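Possible prolidase (Bifidobacterium longum NCC2705, PDB 2P9B) is a putative amidohydrolase with a TIM-barrel fold, named a possible prolidase, that probably hydrolyses carbon-nitrogen bonds. Local coordinates at residues 135-138 with 139-143. Numbering follows the deposited sequence.
Sequences LGDV and GYEVV
The carboxylate of E141 reaches back over the turn that leads into helix 141-150 and takes two consecutive backbone N-H groups, one on each oxygen. OE2 accepts from V138 N at 2.9 Å and OE1 from G139 N at 2.7 Å, both through the syn lone pairs; a weak second bond runs from G139 N to OE2. CG of E141 sits between its own backbone N and carbonyl carbon (chi1 68°), and a bend at chi2 (-73°) turns the chain end back toward these amides. With the carboxylate gone, as in an alanine at this place, the N-H groups of V138 and G139 would probably lose the acceptor that fixes them. On the buried side, CG2 of V142 lies 3.3 Å from CG of D137, the two side chains crossing nearly at right angles. Water 1 joins the same residues: it donates to D137 OD2 (2.7 Å) and G139 O and accepts from V142 N. OD2 also receives the N-H of G163, while OD1 bonds T134 OG1. The arrangement ties the loop after strand 129-134 to the first turn of the helix through a direct carboxylate grip and a water bridge, satisfying backbone amides at this strand-to-helix connection.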
ATOM      1  N   LEU A 135      -6.431   5.880   1.376  1.00 10.25           N
ATOM      2  CA  LEU A 135      -7.048   5.878   2.690  1.00 11.37           C
ATOM      3  C   LEU A 135      -7.345   7.303   3.122  1.00 12.99           C
ATOM      4  O   LEU A 135      -6.797   7.797   4.106  1.00 15.62           O
ATOM      5  CB  LEU A 135      -6.138   5.193   3.716  1.00 12.99           C
ATOM      6  CG  LEU A 135      -6.006   3.681   3.501  1.00 13.83           C
ATOM      7  CD1 LEU A 135      -4.991   3.091   4.479  1.00 14.45           C
ATOM      8  CD2 LEU A 135      -7.383   3.043   3.670  1.00 13.16           C
ATOM      9  N   GLY A 136      -8.217   7.958   2.369  1.00 13.22           N
ATOM     10  CA  GLY A 136      -8.589   9.323   2.681  1.00 13.72           C
ATOM     11  C   GLY A 136      -8.528  10.192   1.448  1.00 12.82           C
ATOM     12  O   GLY A 136      -7.495  10.796   1.155  1.00 16.20           O
ATOM     13  N   ASP A 137      -9.632  10.233   0.709  1.00 12.01           N
ATOM     14  CA  ASP A 137      -9.726  11.045  -0.502  1.00 11.77           C
ATOM     15  C   ASP A 137     -10.448  12.334  -0.121  1.00 12.80           C
ATOM     16  O   ASP A 137     -10.941  12.461   0.996  1.00 14.05           O
ATOM     17  CB  ASP A 137     -10.547  10.327  -1.584  1.00 10.56           C
ATOM     18  CG  ASP A 137     -10.030   8.927  -1.895  1.00 10.96           C
ATOM     19  OD1 ASP A 137      -8.822   8.694  -1.734  1.00 13.09           O
ATOM     20  OD2 ASP A 137     -10.830   8.064  -2.318  1.00 12.66           O
ATOM     21  N   VAL A 138     -10.511  13.289  -1.041  1.00 13.37           N
ATOM     22  CA  VAL A 138     -11.211  14.536  -0.749  1.00 15.24           C
ATOM     23  C   VAL A 138     -12.709  14.285  -0.893  1.00 16.22           C
ATOM     24  O   VAL A 138     -13.498  14.593   0.002  1.00 18.34           O
ATOM     25  CB  VAL A 138     -10.782  15.665  -1.710  1.00 16.07           C
ATOM     26  CG1 VAL A 138     -11.635  16.902  -1.475  1.00 17.48           C
ATOM     27  CG2 VAL A 138      -9.314  15.989  -1.500  1.00 15.53           C
ATOM     28  N   GLY A 139     -13.087  13.716  -2.031  1.00 15.95           N
ATOM     29  CA  GLY A 139     -14.478  13.404  -2.296  1.00 16.16           C
ATOM     30  C   GLY A 139     -14.531  12.046  -2.964  1.00 14.56           C
ATOM     31  O   GLY A 139     -13.958  11.084  -2.457  1.00 15.72           O
ATOM     32  N   TYR A 140     -15.199  11.960  -4.109  1.00 14.42           N
ATOM     33  CA  TYR A 140     -15.290  10.692  -4.814  1.00 14.48           C
ATOM     34  C   TYR A 140     -14.551  10.702  -6.150  1.00 14.19           C
ATOM     35  O   TYR A 140     -14.853   9.920  -7.059  1.00 14.02           O
ATOM     36  CB  TYR A 140     -16.764  10.314  -4.973  1.00 14.94           C
ATOM     37  CG  TYR A 140     -17.407  10.100  -3.622  1.00 15.45           C
ATOM     38  CD1 TYR A 140     -16.957   9.088  -2.775  1.00 15.10           C
ATOM     39  CD2 TYR A 140     -18.399  10.962  -3.148  1.00 18.45           C
ATOM     40  CE1 TYR A 140     -17.467   8.937  -1.485  1.00 16.03           C
ATOM     41  CE2 TYR A 140     -18.918  10.819  -1.853  1.00 17.35           C
ATOM     42  CZ  TYR A 140     -18.446   9.806  -1.030  1.00 16.75           C
ATOM     43  OH  TYR A 140     -18.937   9.664   0.250  1.00 16.48           O
ATOM     44  N   GLU A 141     -13.541  11.570  -6.236  1.00 14.14           N
ATOM     45  CA  GLU A 141     -12.727  11.705  -7.439  1.00 14.51           C
ATOM     46  C   GLU A 141     -11.868  10.474  -7.719  1.00 12.82           C
ATOM     47  O   GLU A 141     -11.530  10.201  -8.874  1.00 13.32           O
ATOM     48  CB  GLU A 141     -11.827  12.949  -7.343  1.00 15.53           C
ATOM     49  CG  GLU A 141     -10.714  12.906  -6.287  1.00 16.12           C
ATOM     50  CD  GLU A 141     -11.216  13.042  -4.855  1.00 18.40           C
ATOM     51  OE1 GLU A 141     -12.374  13.466  -4.657  1.00 19.74           O
ATOM     52  OE2 GLU A 141     -10.445  12.740  -3.923  1.00 19.37           O
ATOM     53  N   VAL A 142     -11.494   9.739  -6.675  1.00 12.53           N
ATOM     54  CA  VAL A 142     -10.685   8.541  -6.885  1.00 11.58           C
ATOM     55  C   VAL A 142     -11.596   7.417  -7.365  1.00 11.97           C
ATOM     56  O   VAL A 142     -11.189   6.575  -8.162  1.00 12.77           O
ATOM     57  CB  VAL A 142      -9.935   8.111  -5.602  1.00 12.23           C
ATOM     58  CG1 VAL A 142      -9.011   6.933  -5.907  1.00 11.78           C
ATOM     59  CG2 VAL A 142      -9.107   9.278  -5.080  1.00 12.46           C
ATOM     60  N   VAL A 143     -12.837   7.405  -6.890  1.00 12.94           N
ATOM     61  CA  VAL A 143     -13.778   6.388  -7.338  1.00 12.35           C
ATOM     62  C   VAL A 143     -13.929   6.573  -8.847  1.00 12.68           C
ATOM     63  O   VAL A 143     -13.908   5.617  -9.613  1.00 13.08           O
ATOM     64  CB  VAL A 143     -15.158   6.555  -6.666  1.00 12.56           C
ATOM     65  CG1 VAL A 143     -16.188   5.658  -7.348  1.00 13.24           C
ATOM     66  CG2 VAL A 143     -15.058   6.190  -5.193  1.00 12.13           C
TER
HETATM   67  O   HOH W   1     -12.652   9.139  -4.040  1.00 14.48           O